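Local atomic coordinates of carboxyl esterase NP (Bacillus subtilis, PDB entry 4CCW), a protein that hydrolyses carboxylic esters to an alcohol and a carboxylate, as a carboxylesterase of the alpha/beta hydrolase superfamily. Residues Asp262-Val267 with Asn284-Arg289. Sequence-based numbering, arbitrary orientation.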
ATOM      1  N   ASP A 262       4.773 -16.569  12.941  1.00 32.85           N
ATOM      2  CA  ASP A 262       5.091 -17.224  11.687  1.00 34.65           C
ATOM      3  C   ASP A 262       5.549 -16.112  10.777  1.00 32.89           C
ATOM      4  O   ASP A 262       4.737 -15.508  10.073  1.00 33.54           O
ATOM      5  CB  ASP A 262       3.856 -17.967  11.148  1.00 36.65           C
ATOM      6  CG  ASP A 262       4.154 -18.842   9.940  1.00 37.94           C
ATOM      7  OD1 ASP A 262       5.232 -18.707   9.319  1.00 38.41           O
ATOM      8  OD2 ASP A 262       3.290 -19.681   9.604  1.00 39.81           O
ATOM      9  N   ILE A 263       6.851 -15.820  10.829  1.00 31.34           N
ATOM     10  CA  ILE A 263       7.414 -14.674  10.106  1.00 28.92           C
ATOM     11  C   ILE A 263       8.713 -15.042   9.383  1.00 29.40           C
ATOM     12  O   ILE A 263       9.512 -15.837   9.894  1.00 30.92           O
ATOM     13  CB  ILE A 263       7.629 -13.447  11.042  1.00 27.67           C
ATOM     14  CG1 ILE A 263       7.803 -12.167  10.226  1.00 26.29           C
ATOM     15  CG2 ILE A 263       8.817 -13.632  11.985  1.00 28.25           C
ATOM     16  CD1 ILE A 263       7.490 -10.899  10.995  1.00 25.15           C
ATOM     17  N   GLU A 264       8.870 -14.511   8.173  1.00 27.70           N
ATOM     18  CA  GLU A 264      10.139 -14.515   7.466  1.00 27.99           C
ATOM     19  C   GLU A 264      10.413 -13.034   7.238  1.00 26.14           C
ATOM     20  O   GLU A 264       9.669 -12.361   6.533  1.00 25.08           O
ATOM     21  CB  GLU A 264      10.045 -15.316   6.146  1.00 29.35           C
ATOM     22  CG  GLU A 264       9.651 -16.788   6.335  1.00 31.98           C
ATOM     23  CD  GLU A 264       9.740 -17.623   5.058  1.00 33.72           C
ATOM     24  OE1 GLU A 264      10.198 -17.120   4.014  1.00 33.43           O
ATOM     25  OE2 GLU A 264       9.362 -18.809   5.097  1.00 36.51           O
ATOM     26  N   ALA A 265      11.443 -12.506   7.889  1.00 25.86           N
ATOM     27  CA  ALA A 265      11.709 -11.075   7.820  1.00 24.59           C
ATOM     28  C   ALA A 265      13.136 -10.825   7.372  1.00 25.35           C
ATOM     29  O   ALA A 265      14.041 -11.555   7.765  1.00 25.94           O
ATOM     30  CB  ALA A 265      11.443 -10.414   9.175  1.00 23.88           C
ATOM     31  N   GLU A 266      13.331  -9.798   6.541  1.00 25.04           N
ATOM     32  CA  GLU A 266      14.675  -9.442   6.076  1.00 26.43           C
ATOM     33  C   GLU A 266      14.790  -7.979   5.709  1.00 25.33           C
ATOM     34  O   GLU A 266      13.806  -7.340   5.314  1.00 24.31           O
ATOM     35  CB  GLU A 266      15.135 -10.332   4.905  1.00 28.85           C
ATOM     36  CG  GLU A 266      14.346 -10.136   3.624  1.00 29.90           C
ATOM     37  CD  GLU A 266      14.830 -11.032   2.500  1.00 33.27           C
ATOM     38  OE1 GLU A 266      14.643 -12.269   2.597  1.00 34.48           O
ATOM     39  OE2 GLU A 266      15.419 -10.500   1.533  1.00 35.15           O
ATOM     40  N   VAL A 267      16.008  -7.463   5.871  1.00 25.76           N
ATOM     41  CA  VAL A 267      16.362  -6.117   5.444  1.00 25.83           C
ATOM     42  C   VAL A 267      17.132  -6.265   4.144  1.00 27.29           C
ATOM     43  O   VAL A 267      18.186  -6.900   4.107  1.00 28.47           O
ATOM     44  CB  VAL A 267      17.224  -5.380   6.482  1.00 25.91           C
ATOM     45  CG1 VAL A 267      17.693  -4.034   5.925  1.00 26.70           C
ATOM     46  CG2 VAL A 267      16.441  -5.163   7.766  1.00 24.81           C
ATOM     47  N   ASN A 284      10.232  -8.960  -6.601  1.00 30.42           N
ATOM     48  CA  ASN A 284       9.302  -9.796  -7.354  1.00 31.96           C
ATOM     49  C   ASN A 284       9.491 -11.286  -7.068  1.00 32.66           C
ATOM     50  O   ASN A 284       8.538 -11.954  -6.705  1.00 32.65           O
ATOM     51  CB  ASN A 284       9.430  -9.562  -8.865  1.00 33.26           C
ATOM     52  CG  ASN A 284       8.903  -8.205  -9.294  1.00 32.98           C
ATOM     53  OD1 ASN A 284       8.366  -7.453  -8.485  1.00 31.29           O
ATOM     54  ND2 ASN A 284       9.059  -7.887 -10.579  1.00 34.10           N
ATOM     55  N   GLU A 285      10.722 -11.784  -7.235  1.00 34.23           N
ATOM     56  CA  GLU A 285      11.040 -13.209  -7.018  1.00 35.61           C
ATOM     57  C   GLU A 285      10.873 -13.617  -5.558  1.00 34.69           C
ATOM     58  O   GLU A 285      10.375 -14.714  -5.262  1.00 34.86           O
ATOM     59  CB  GLU A 285      12.473 -13.532  -7.477  1.00 37.66           C
ATOM     60  CG  GLU A 285      12.863 -15.008  -7.368  1.00 40.07           C
ATOM     61  CD  GLU A 285      13.271 -15.462  -5.962  1.00 39.88           C
ATOM     62  OE1 GLU A 285      13.715 -14.632  -5.146  1.00 39.82           O
ATOM     63  OE2 GLU A 285      13.168 -16.680  -5.676  1.00 42.91           O
ATOM     64  N   ARG A 286      11.310 -12.743  -4.656  1.00 33.28           N
ATOM     65  CA  ARG A 286      11.292 -13.037  -3.226  1.00 32.69           C
ATOM     66  C   ARG A 286       9.865 -13.271  -2.745  1.00 32.22           C
ATOM     67  O   ARG A 286       9.605 -14.211  -2.013  1.00 32.49           O
ATOM     68  CB  ARG A 286      11.956 -11.907  -2.424  1.00 31.42           C
ATOM     69  CG  ARG A 286      11.962 -12.123  -0.911  1.00 31.56           C
ATOM     70  CD  ARG A 286      12.820 -13.318  -0.532  1.00 33.32           C
ATOM     71  NE  ARG A 286      12.718 -13.758   0.866  1.00 33.60           N
ATOM     72  CZ  ARG A 286      11.971 -14.783   1.293  1.00 34.30           C
ATOM     73  NH1 ARG A 286      11.213 -15.473   0.445  1.00 34.61           N
ATOM     74  NH2 ARG A 286      11.979 -15.121   2.581  1.00 34.25           N
ATOM     75  N   VAL A 287       8.953 -12.397  -3.155  1.00 32.06           N
ATOM     76  CA  VAL A 287       7.545 -12.525  -2.782  1.00 32.47           C
ATOM     77  C   VAL A 287       6.941 -13.789  -3.385  1.00 34.80           C
ATOM     78  O   VAL A 287       6.234 -14.546  -2.703  1.00 35.08           O
ATOM     79  CB  VAL A 287       6.736 -11.279  -3.194  1.00 31.67           C
ATOM     80  CG1 VAL A 287       5.240 -11.562  -3.103  1.00 32.18           C
ATOM     81  CG2 VAL A 287       7.109 -10.083  -2.327  1.00 30.19           C
ATOM     82  N   MET A 288       7.235 -14.039  -4.658  1.00 37.16           N
ATOM     83  CA  MET A 288       6.745 -15.250  -5.303  1.00 40.84           C
ATOM     84  C   MET A 288       7.205 -16.515  -4.593  1.00 40.94           C
ATOM     85  O   MET A 288       6.415 -17.432  -4.374  1.00 41.40           O
ATOM     86  CB  MET A 288       7.161 -15.305  -6.765  1.00 43.93           C
ATOM     87  CG  MET A 288       6.038 -15.829  -7.629  1.00 49.51           C
ATOM     88  SD  MET A 288       4.933 -14.458  -8.005  1.00 52.66           S
ATOM     89  CE  MET A 288       5.770 -13.952  -9.503  1.00 50.96           C
ATOM     90  N   ARG A 289       8.484 -16.541  -4.228  1.00 40.94           N
ATOM     91  CA  ARG A 289       9.083 -17.691  -3.559  1.00 41.85           C
ATOM     92  C   ARG A 289       8.370 -17.972  -2.244  1.00 40.49           C
ATOM     93  O   ARG A 289       8.098 -19.132  -1.915  1.00 41.08           O
ATOM     94  CB  ARG A 289      10.568 -17.427  -3.306  1.00 43.34           C
ATOM     95  CG  ARG A 289      11.377 -18.631  -2.862  1.00 47.29           C
ATOM     96  CD  ARG A 289      12.857 -18.277  -2.880  1.00 49.78           C
ATOM     97  NE  ARG A 289      13.299 -17.630  -1.644  1.00 50.12           N
ATOM     98  CZ  ARG A 289      14.170 -16.624  -1.574  1.00 49.86           C
ATOM     99  NH1 ARG A 289      14.684 -16.087  -2.672  1.00 50.93           N
ATOM    100  NH2 ARG A 289      14.512 -16.130  -0.392  1.00 49.63           N
TER
HETATM  101  O   HOH W   1      10.047 -18.000   1.417  1.00 32.30           O
HETATM  102  O   HOH W   2      12.782 -13.424   4.545  1.00 50.31           O
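E264 and E266 of strand 263-268 face R286 of helix 280-291, the CA atoms of E266 and R286 lying 10.5 Å apart, a distance spanned by long side chains. R286 starts with CG anti to the backbone N (chi1 179°), then bends at chi2, which carries its guanidinium between the two glutamates. Both acids bind at its edge, close to its plane: NH2 of R286 gives a nearly straight bond to OE1 of E264 at 3.0 Å, almost in line with that C-O bond, while NE of R286 reaches OE1 of E266, also at 3.0 Å, from above the carboxylate plane. Two waters back up the direct bonds, one between E264 OE1 and R286 NH1, the other between E266 OE1 and R286 NH2. The second oxygen of E266 is bonded to the hydroxyl of Y282. R289 sets its NH2 above one guanidinium face, offset toward the rim, while its NH1 pairs with E285 OE1. A leucine in place of R286 would probably leave the carboxylates of E264 and E266 without their shared cation. Away from the ligand pocket, this salt-bridge network ties the edge strand of the alpha/beta hydrolase sheet to the last helix through charge and water.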